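Long-range contacts in DNA double-strand break repair nuclease NurA (PDB 2YGK), which is a manganese-dependent nuclease that works with the HerA helicase in resecting DNA ends during double-strand break repair: residues I70-G75 / G96-G101; R227-L232 / E285-L290; T257-R262 / V272-R277. All coordinates share one frame; numbering follows the deposited sequence.

Interaction 1: I70-G75 / G96-G101; sequences IVYAVG and GIFKPG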
loop_
_atom_site.group_PDB
_atom_site.type_symbol
_atom_site.label_atom_id
_atom_site.label_comp_id
_atom_site.label_asym_id
_atom_site.label_seq_id
_atom_site.Cartn_x
_atom_site.Cartn_y
_atom_site.Cartn_z
ATOM N N ILE A 70 -9.113 7.895 10.372
ATOM C CA ILE A 70 -7.820 7.242 10.265
ATOM C C ILE A 70 -6.975 7.593 11.472
ATOM O O ILE A 70 -6.436 8.699 11.566
ATOM C CB ILE A 70 -7.043 7.671 9.005
ATOM C CG1 ILE A 70 -7.940 7.683 7.769
ATOM C CG2 ILE A 70 -5.848 6.741 8.791
ATOM C CD1 ILE A 70 -8.641 6.373 7.544
ATOM N N VAL A 71 -6.835 6.647 12.389
ATOM C CA VAL A 71 -6.057 6.866 13.595
ATOM C C VAL A 71 -4.602 6.601 13.288
ATOM O O VAL A 71 -4.264 5.486 12.961
ATOM C CB VAL A 71 -6.483 5.923 14.720
ATOM C CG1 VAL A 71 -5.589 6.121 15.954
ATOM C CG2 VAL A 71 -7.979 6.143 15.078
ATOM N N TYR A 72 -3.749 7.621 13.405
ATOM C CA TYR A 72 -2.357 7.488 13.018
ATOM C C TYR A 72 -1.381 7.868 14.111
ATOM O O TYR A 72 -1.707 8.544 15.075
ATOM C CB TYR A 72 -2.056 8.364 11.818
ATOM C CG TYR A 72 -2.074 9.829 12.157
ATOM C CD1 TYR A 72 -3.254 10.568 12.080
ATOM C CD2 TYR A 72 -0.932 10.465 12.591
ATOM C CE1 TYR A 72 -3.273 11.919 12.396
ATOM C CE2 TYR A 72 -0.939 11.799 12.906
ATOM C CZ TYR A 72 -2.115 12.533 12.809
ATOM O OH TYR A 72 -2.106 13.887 13.134
ATOM N N ALA A 73 -0.148 7.461 13.889
ATOM C CA ALA A 73 0.930 7.753 14.782
ATOM C C ALA A 73 2.173 7.842 13.937
ATOM O O ALA A 73 2.446 6.965 13.135
ATOM C CB ALA A 73 1.052 6.659 15.805
ATOM N N VAL A 74 2.923 8.910 14.120
ATOM C CA VAL A 74 4.197 9.112 13.436
ATOM C C VAL A 74 5.256 9.368 14.493
ATOM O O VAL A 74 4.938 9.873 15.594
ATOM C CB VAL A 74 4.151 10.356 12.534
ATOM C CG1 VAL A 74 3.225 10.126 11.327
ATOM C CG2 VAL A 74 3.725 11.581 13.359
ATOM N N GLY A 75 6.506 9.057 14.154
ATOM C CA GLY A 75 7.611 9.304 15.044
ATOM C C GLY A 75 8.940 9.324 14.295
ATOM O O GLY A 75 9.153 8.577 13.355
ATOM N N GLY A 96 -2.622 10.909 16.351
ATOM C CA GLY A 96 -3.774 11.710 15.941
ATOM C C GLY A 96 -4.787 10.941 15.116
ATOM O O GLY A 96 -4.631 9.724 14.927
ATOM N N ILE A 97 -5.809 11.655 14.631
ATOM C CA ILE A 97 -6.844 11.105 13.756
ATOM C C ILE A 97 -6.995 11.960 12.505
ATOM O O ILE A 97 -7.127 13.150 12.628
ATOM C CB ILE A 97 -8.219 11.129 14.455
ATOM C CG1 ILE A 97 -8.165 10.406 15.802
ATOM C CG2 ILE A 97 -9.307 10.521 13.559
ATOM C CD1 ILE A 97 -9.478 10.520 16.612
ATOM N N PHE A 98 -6.989 11.383 11.307
ATOM C CA PHE A 98 -7.434 12.132 10.118
ATOM C C PHE A 98 -8.858 11.758 9.736
ATOM O O PHE A 98 -9.327 10.660 10.026
ATOM C CB PHE A 98 -6.555 11.875 8.898
ATOM C CG PHE A 98 -5.185 12.480 8.975
ATOM C CD1 PHE A 98 -4.961 13.707 9.577
ATOM C CD2 PHE A 98 -4.107 11.823 8.395
ATOM C CE1 PHE A 98 -3.686 14.261 9.620
ATOM C CE2 PHE A 98 -2.796 12.381 8.446
ATOM C CZ PHE A 98 -2.592 13.593 9.059
ATOM N N LYS A 99 -9.537 12.700 9.079
ATOM C CA LYS A 99 -10.816 12.448 8.461
ATOM C C LYS A 99 -10.580 11.484 7.309
ATOM O O LYS A 99 -9.505 11.515 6.708
ATOM C CB LYS A 99 -11.428 13.734 7.905
ATOM C CG LYS A 99 -11.776 14.762 8.946
ATOM C CD LYS A 99 -12.715 15.816 8.372
ATOM C CE LYS A 99 -12.411 17.215 8.919
ATOM N NZ LYS A 99 -13.462 18.192 8.496
ATOM N N PRO A 100 -11.583 10.633 6.999
ATOM C CA PRO A 100 -11.498 9.632 5.943
ATOM C C PRO A 100 -11.127 10.221 4.594
ATOM O O PRO A 100 -11.612 11.285 4.245
ATOM C CB PRO A 100 -12.913 9.064 5.900
ATOM C CG PRO A 100 -13.415 9.227 7.257
ATOM C CD PRO A 100 -12.832 10.490 7.764
ATOM N N GLY A 101 -10.294 9.514 3.842
ATOM C CA GLY A 101 -9.738 10.042 2.609
ATOM C C GLY A 101 -8.807 9.107 1.839
ATOM O O GLY A 101 -8.182 8.180 2.394
#
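I70 pairs with F98 where the open end of the beta hairpin 70-82/85-98 closes, at the edge of the mixed sheet of the RNase H-like NurA domain. The two strands run antiparallel. I70 and F98 form a hydrogen-bonded pair: I70 N donates a hydrogen bond to F98 O, and F98 N donates one to I70 O, both 2.8 Å. On the face shared with Y72, I70 CB lies 4.2 Å from F98 CB, and I70 also touches A104 of helix 104-123, which covers this side.

V71 faces I97 as a non-hydrogen-bonded pair on the other face, where the two side chains meet loosely, CG2 of V71 to CG1 of I97. The main chains draw close here, and I97 CA makes a CA-H...O contact of 3.3 Å with I70 O. The second subunit also reaches this strand: I97 N donates to Q19 OE1 of the second subunit.

Y72 closes the second hydrogen-bonded pair through two backbone bonds with G96. Its chi1 of 70° sets CG between the backbone N and the carbonyl carbon, and the ring lies across the neighbouring strand between two partners. F98 stacks on one face, with centroids 4.3 Å apart and planes at 27°, while R107 makes a cation-pi contact with F98. Over the opposite face sits G96, whose lack of a side chain leaves room for the phenol: G96 CA is 3.9 Å from the Y72 ring centroid, 25° off the ring normal.

Interaction 2: R227-L232 / E285-L290; sequences RGFSKL and EIMDRL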
loop_
_atom_site.group_PDB
_atom_site.type_symbol
_atom_site.label_atom_id
_atom_site.label_comp_id
_atom_site.label_asym_id
_atom_site.label_seq_id
_atom_site.Cartn_x
_atom_site.Cartn_y
_atom_site.Cartn_z
ATOM N N ARG A 227 33.830 -6.048 -0.943
ATOM C CA ARG A 227 33.644 -4.656 -0.533
ATOM C C ARG A 227 34.117 -3.678 -1.625
ATOM O O ARG A 227 35.188 -3.844 -2.188
ATOM C CB ARG A 227 34.408 -4.416 0.763
ATOM C CG ARG A 227 34.472 -2.969 1.239
ATOM C CD ARG A 227 35.360 -2.881 2.498
ATOM N NE ARG A 227 35.184 -1.649 3.279
ATOM C CZ ARG A 227 36.010 -0.600 3.251
ATOM N NH1 ARG A 227 37.061 -0.573 2.439
ATOM N NH2 ARG A 227 35.777 0.454 4.031
ATOM N N GLY A 228 33.310 -2.669 -1.915
ATOM C CA GLY A 228 33.641 -1.732 -2.964
ATOM C C GLY A 228 32.608 -0.666 -3.312
ATOM O O GLY A 228 31.753 -0.316 -2.529
ATOM N N PHE A 229 32.737 -0.120 -4.512
ATOM C CA PHE A 229 31.923 0.983 -4.947
ATOM C C PHE A 229 31.797 1.014 -6.429
ATOM O O PHE A 229 32.609 0.482 -7.143
ATOM C CB PHE A 229 32.485 2.305 -4.448
ATOM C CG PHE A 229 33.813 2.634 -4.989
ATOM C CD1 PHE A 229 34.969 2.114 -4.401
ATOM C CD2 PHE A 229 33.941 3.469 -6.082
ATOM C CE1 PHE A 229 36.241 2.431 -4.912
ATOM C CE2 PHE A 229 35.202 3.787 -6.603
ATOM C CZ PHE A 229 36.347 3.272 -6.017
ATOM N N SER A 230 30.738 1.628 -6.907
ATOM C CA SER A 230 30.461 1.606 -8.332
ATOM C C SER A 230 30.975 2.845 -9.005
ATOM O O SER A 230 31.275 3.838 -8.356
ATOM C CB SER A 230 28.959 1.602 -8.528
ATOM O OG SER A 230 28.421 2.868 -8.197
ATOM N N LYS A 231 30.996 2.812 -10.325
ATOM C CA LYS A 231 31.033 4.030 -11.090
ATOM C C LYS A 231 30.054 5.053 -10.476
ATOM O O LYS A 231 28.948 4.709 -10.025
ATOM C CB LYS A 231 30.676 3.739 -12.535
ATOM C CG LYS A 231 30.441 4.980 -13.365
ATOM C CD LYS A 231 30.639 4.721 -14.867
ATOM C CE LYS A 231 30.952 6.035 -15.599
ATOM N NZ LYS A 231 30.502 6.085 -17.015
ATOM N N LEU A 232 30.504 6.304 -10.459
ATOM C CA LEU A 232 29.766 7.428 -9.926
ATOM C C LEU A 232 28.850 7.917 -10.994
ATOM O O LEU A 232 29.215 7.950 -12.137
ATOM C CB LEU A 232 30.714 8.554 -9.496
ATOM C CG LEU A 232 31.399 8.292 -8.140
ATOM C CD1 LEU A 232 32.020 6.874 -8.041
ATOM C CD2 LEU A 232 32.491 9.346 -7.849
ATOM N N GLU A 285 36.984 7.571 1.338
ATOM C CA GLU A 285 36.940 8.147 2.693
ATOM C C GLU A 285 35.561 7.911 3.324
ATOM O O GLU A 285 35.472 7.583 4.502
ATOM C CB GLU A 285 37.260 9.649 2.688
ATOM C CG GLU A 285 38.713 10.000 2.306
ATOM C CD GLU A 285 38.960 11.517 2.257
ATOM O OE1 GLU A 285 38.068 12.307 2.707
ATOM O OE2 GLU A 285 40.048 11.920 1.782
ATOM N N ILE A 286 34.491 8.072 2.537
ATOM C CA ILE A 286 33.144 7.893 3.070
ATOM C C ILE A 286 32.887 6.421 3.423
ATOM O O ILE A 286 32.226 6.133 4.419
ATOM C CB ILE A 286 32.046 8.384 2.088
ATOM C CG1 ILE A 286 32.006 9.918 2.027
ATOM C CG2 ILE A 286 30.658 7.863 2.483
ATOM C CD1 ILE A 286 31.106 10.429 0.889
HETATM N N MSE A 287 33.397 5.498 2.612
HETATM C CA MSE A 287 33.269 4.091 2.932
HETATM C C MSE A 287 34.007 3.754 4.224
HETATM O O MSE A 287 33.499 3.060 5.078
HETATM C CB MSE A 287 33.849 3.246 1.800
HETATM C CG MSE A 287 32.993 3.251 0.571
HETATM SE SE MSE A 287 33.719 2.169 -0.844
HETATM C CE MSE A 287 33.878 0.416 -0.032
ATOM N N ASP A 288 35.234 4.242 4.334
ATOM C CA ASP A 288 36.127 3.900 5.445
ATOM C C ASP A 288 35.545 4.364 6.744
ATOM O O ASP A 288 35.492 3.614 7.708
ATOM C CB ASP A 288 37.493 4.532 5.222
ATOM C CG ASP A 288 38.357 3.741 4.250
ATOM O OD1 ASP A 288 37.914 2.635 3.851
ATOM O OD2 ASP A 288 39.472 4.228 3.882
ATOM N N ARG A 289 35.068 5.602 6.746
ATOM C CA ARG A 289 34.362 6.187 7.890
ATOM C C ARG A 289 33.018 5.521 8.224
ATOM O O ARG A 289 32.707 5.284 9.394
ATOM C CB ARG A 289 34.166 7.689 7.645
ATOM C CG ARG A 289 35.469 8.456 7.582
ATOM C CD ARG A 289 35.289 9.731 6.839
ATOM N NE ARG A 289 36.460 10.607 6.938
ATOM C CZ ARG A 289 36.618 11.739 6.250
ATOM N NH1 ARG A 289 35.708 12.155 5.374
ATOM N NH2 ARG A 289 37.708 12.462 6.423
ATOM N N LEU A 290 32.214 5.224 7.213
ATOM C CA LEU A 290 30.973 4.470 7.468
ATOM C C LEU A 290 31.235 3.067 8.012
ATOM O O LEU A 290 30.479 2.597 8.871
ATOM C CB LEU A 290 30.141 4.304 6.222
ATOM C CG LEU A 290 29.409 5.530 5.746
ATOM C CD1 LEU A 290 28.942 5.297 4.322
ATOM C CD2 LEU A 290 28.282 5.816 6.740
#
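A helix packed on one face of a beta sheet is the setting here: helix 280-291 lies against strand 228-236, and selenomethionine M287 reaches toward the start of that strand while D288, next along the helix, pairs with the charge of R227. The evidence for a salt bridge is geometric. R227 NH2 is 3.1 Å from D288 OD1 with an angle of 170° at the hydrogen. The oxygen lies in the guanidinium plane, and the two flat groups are only 7° from coplanar. OD1 receives the bond on its anti lone pair, the one away from OD2, and OD2 is itself bonded to Y42 OH.

M287 approaches R227 tip to tip. Its chain bends at the end, chi3 57°, setting CE over the centre of one guanidinium face, 4.0 Å above the plane. M287 CE is 3.7 Å from R227 CG and 3.4 Å from G228 O, and so touches both the arginine chain and the strand backbone. M287 SE lies obliquely to the F229 ring, 4.9 Å from its centroid and 3.8 Å from F229 CD1, a Met-aromatic contact in which the two side chains cross at about a right angle.

The guanidinium is gripped from several directions: R227 NE bonds to L263 O, NH1 to Y42 O, and NH2 also to S291 OG. This many acceptors around one group would be expected to stabilise its positive charge and fix its rotation. F229 continues onto E280, V283 and K284 of helix 280-291, and M287 also rests on T261 of strand 255-262, placing the helix across two adjacent strands of the sheet.

Interaction 3: T257-R262 / V272-R277; sequences TTFYTR and VDIVGR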
loop_
_atom_site.group_PDB
_atom_site.type_symbol
_atom_site.label_atom_id
_atom_site.label_comp_id
_atom_site.label_asym_id
_atom_site.label_seq_id
_atom_site.Cartn_x
_atom_site.Cartn_y
_atom_site.Cartn_z
ATOM N N THR A 257 25.370 13.359 -6.768
ATOM C CA THR A 257 26.088 12.171 -7.163
ATOM C C THR A 257 25.488 10.948 -6.477
ATOM O O THR A 257 25.185 10.989 -5.285
ATOM C CB THR A 257 27.561 12.272 -6.797
ATOM O OG1 THR A 257 28.120 13.434 -7.406
ATOM C CG2 THR A 257 28.313 11.071 -7.302
ATOM N N THR A 258 25.328 9.872 -7.248
ATOM C CA THR A 258 24.973 8.596 -6.700
ATOM C C THR A 258 26.144 7.638 -6.899
ATOM O O THR A 258 26.827 7.675 -7.915
ATOM C CB THR A 258 23.679 8.058 -7.348
ATOM O OG1 THR A 258 22.609 9.008 -7.154
ATOM C CG2 THR A 258 23.263 6.746 -6.716
ATOM N N PHE A 259 26.411 6.818 -5.894
ATOM C CA PHE A 259 27.177 5.594 -6.104
ATOM C C PHE A 259 26.559 4.490 -5.273
ATOM O O PHE A 259 25.794 4.765 -4.353
ATOM C CB PHE A 259 28.652 5.774 -5.747
ATOM C CG PHE A 259 28.905 6.137 -4.317
ATOM C CD1 PHE A 259 28.875 7.451 -3.906
ATOM C CD2 PHE A 259 29.213 5.178 -3.391
ATOM C CE1 PHE A 259 29.109 7.802 -2.546
ATOM C CE2 PHE A 259 29.461 5.525 -2.039
ATOM C CZ PHE A 259 29.394 6.829 -1.630
ATOM N N TYR A 260 26.908 3.252 -5.608
ATOM C CA TYR A 260 26.543 2.071 -4.854
ATOM C C TYR A 260 27.759 1.556 -4.164
ATOM O O TYR A 260 28.840 1.534 -4.726
ATOM C CB TYR A 260 26.044 1.031 -5.790
ATOM C CG TYR A 260 24.752 1.423 -6.412
ATOM C CD1 TYR A 260 23.522 1.210 -5.734
ATOM C CD2 TYR A 260 24.716 2.001 -7.666
ATOM C CE1 TYR A 260 22.317 1.549 -6.311
ATOM C CE2 TYR A 260 23.484 2.334 -8.270
ATOM C CZ TYR A 260 22.295 2.119 -7.573
ATOM O OH TYR A 260 21.083 2.446 -8.161
ATOM N N THR A 261 27.627 1.145 -2.926
ATOM C CA THR A 261 28.802 0.653 -2.212
ATOM C C THR A 261 28.358 -0.552 -1.428
ATOM O O THR A 261 27.182 -0.680 -1.080
ATOM C CB THR A 261 29.400 1.758 -1.248
ATOM O OG1 THR A 261 30.606 1.290 -0.586
ATOM C CG2 THR A 261 28.360 2.182 -0.252
ATOM N N ARG A 262 29.315 -1.454 -1.230
ATOM C CA ARG A 262 29.236 -2.535 -0.294
ATOM C C ARG A 262 30.321 -2.243 0.682
ATOM O O ARG A 262 31.480 -2.175 0.270
ATOM C CB ARG A 262 29.519 -3.871 -0.991
ATOM C CG ARG A 262 29.591 -5.056 -0.019
ATOM C CD ARG A 262 29.831 -6.365 -0.724
ATOM N NE ARG A 262 28.728 -6.818 -1.590
ATOM C CZ ARG A 262 28.735 -6.881 -2.927
ATOM N NH1 ARG A 262 29.790 -6.501 -3.631
ATOM N NH2 ARG A 262 27.662 -7.335 -3.582
ATOM N N VAL A 272 24.099 5.389 -2.166
ATOM C CA VAL A 272 24.368 6.638 -1.457
ATOM C C VAL A 272 24.186 7.791 -2.418
ATOM O O VAL A 272 24.783 7.782 -3.486
ATOM C CB VAL A 272 25.795 6.696 -0.931
ATOM C CG1 VAL A 272 25.996 7.986 -0.234
ATOM C CG2 VAL A 272 26.115 5.523 0.009
ATOM N N ASP A 273 23.377 8.778 -2.043
ATOM C CA ASP A 273 23.291 10.043 -2.767
ATOM C C ASP A 273 23.918 11.118 -1.917
ATOM O O ASP A 273 23.629 11.227 -0.745
ATOM C CB ASP A 273 21.855 10.452 -3.023
ATOM C CG ASP A 273 21.074 9.423 -3.819
ATOM O OD1 ASP A 273 21.754 8.734 -4.586
ATOM O OD2 ASP A 273 19.798 9.310 -3.636
ATOM N N ILE A 274 24.756 11.938 -2.519
ATOM C CA ILE A 274 25.406 13.023 -1.819
ATOM C C ILE A 274 25.344 14.245 -2.731
ATOM O O ILE A 274 25.754 14.168 -3.857
ATOM C CB ILE A 274 26.870 12.608 -1.402
ATOM C CG1 ILE A 274 27.688 13.790 -0.912
ATOM C CG2 ILE A 274 27.615 11.990 -2.523
ATOM C CD1 ILE A 274 29.044 13.339 -0.385
ATOM N N VAL A 275 24.783 15.351 -2.262
ATOM C CA VAL A 275 24.703 16.572 -3.077
ATOM C C VAL A 275 26.061 17.281 -3.183
ATOM O O VAL A 275 26.634 17.751 -2.184
ATOM C CB VAL A 275 23.720 17.603 -2.503
ATOM C CG1 VAL A 275 23.894 18.924 -3.215
ATOM C CG2 VAL A 275 22.280 17.098 -2.591
ATOM N N GLY A 276 26.532 17.397 -4.413
ATOM C CA GLY A 276 27.835 17.964 -4.698
ATOM C C GLY A 276 28.568 17.084 -5.684
ATOM O O GLY A 276 28.043 16.042 -6.112
ATOM N N ARG A 277 29.768 17.517 -6.066
ATOM C CA ARG A 277 30.688 16.643 -6.798
ATOM C C ARG A 277 31.580 15.916 -5.812
ATOM O O ARG A 277 31.987 16.451 -4.776
ATOM C CB ARG A 277 31.526 17.387 -7.850
ATOM C CG ARG A 277 31.152 17.031 -9.303
ATOM C CD ARG A 277 31.757 18.025 -10.298
ATOM N NE ARG A 277 30.812 18.370 -11.364
ATOM C CZ ARG A 277 30.755 19.550 -11.987
ATOM N NH1 ARG A 277 31.581 20.545 -11.666
ATOM N NH2 ARG A 277 29.855 19.741 -12.944
#
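T257 and F259 form hydrogen-bonded pairs with I274 and V272, flanking a non-hydrogen-bonded pair of T258 with D273, in strands that run antiparallel at 155° with their short axes 4.9 Å apart. Four backbone bonds carry this register, the shortest from V272 N to F259 O at 2.8 Å. On one face F259 and V272 lie side by side: V272 CB stands over the phenylalanine ring, 3.9 Å from its centroid and 21° off the normal, while I274 CG2 comes to the ring edge. These two strands are the hairpin 255-262/270-275 within the central mixed sheet of the RNase H-like NurA domain, and helix 280-291 covers this face through V283 and I286. On the face of T258 and D273 the contact is polar. T258 OG1 donates to D273 OD1 at 2.7 Å, reaching the oxygen from above the carboxylate plane, and R271 NE forms a salt bridge with the same OD1. D273 OD2 is held by L136 N, and the D273 side chain lies about 13 Å from the bound manganese. T257 OG1, anti to its carbonyl carbon at chi1 -57°, also donates to G276 O at 2.9 Å in the carbonyl plane, just past the paired part of the second strand.

How the interactions relate
From the N terminus, interaction 1 comes first, closing the hairpin 70-82/85-98 at one edge of the mixed sheet before either of the others begins. Interaction 2 opens with 227-232 and closes only at 285-290, and interaction 3, the hairpin of 257-262 with 272-277, is nested inside that loop. The nested pair is contiguous: their centres are 9 Å apart, strands 228-236 and 255-262 are sheet neighbours, and G228 bonds T261 OG1 through its O and R262 O through its N. Interaction 1 lies on the opposite side of the chain's centre, its nearest atoms about 20 Å from both, joined to them through the same sheet.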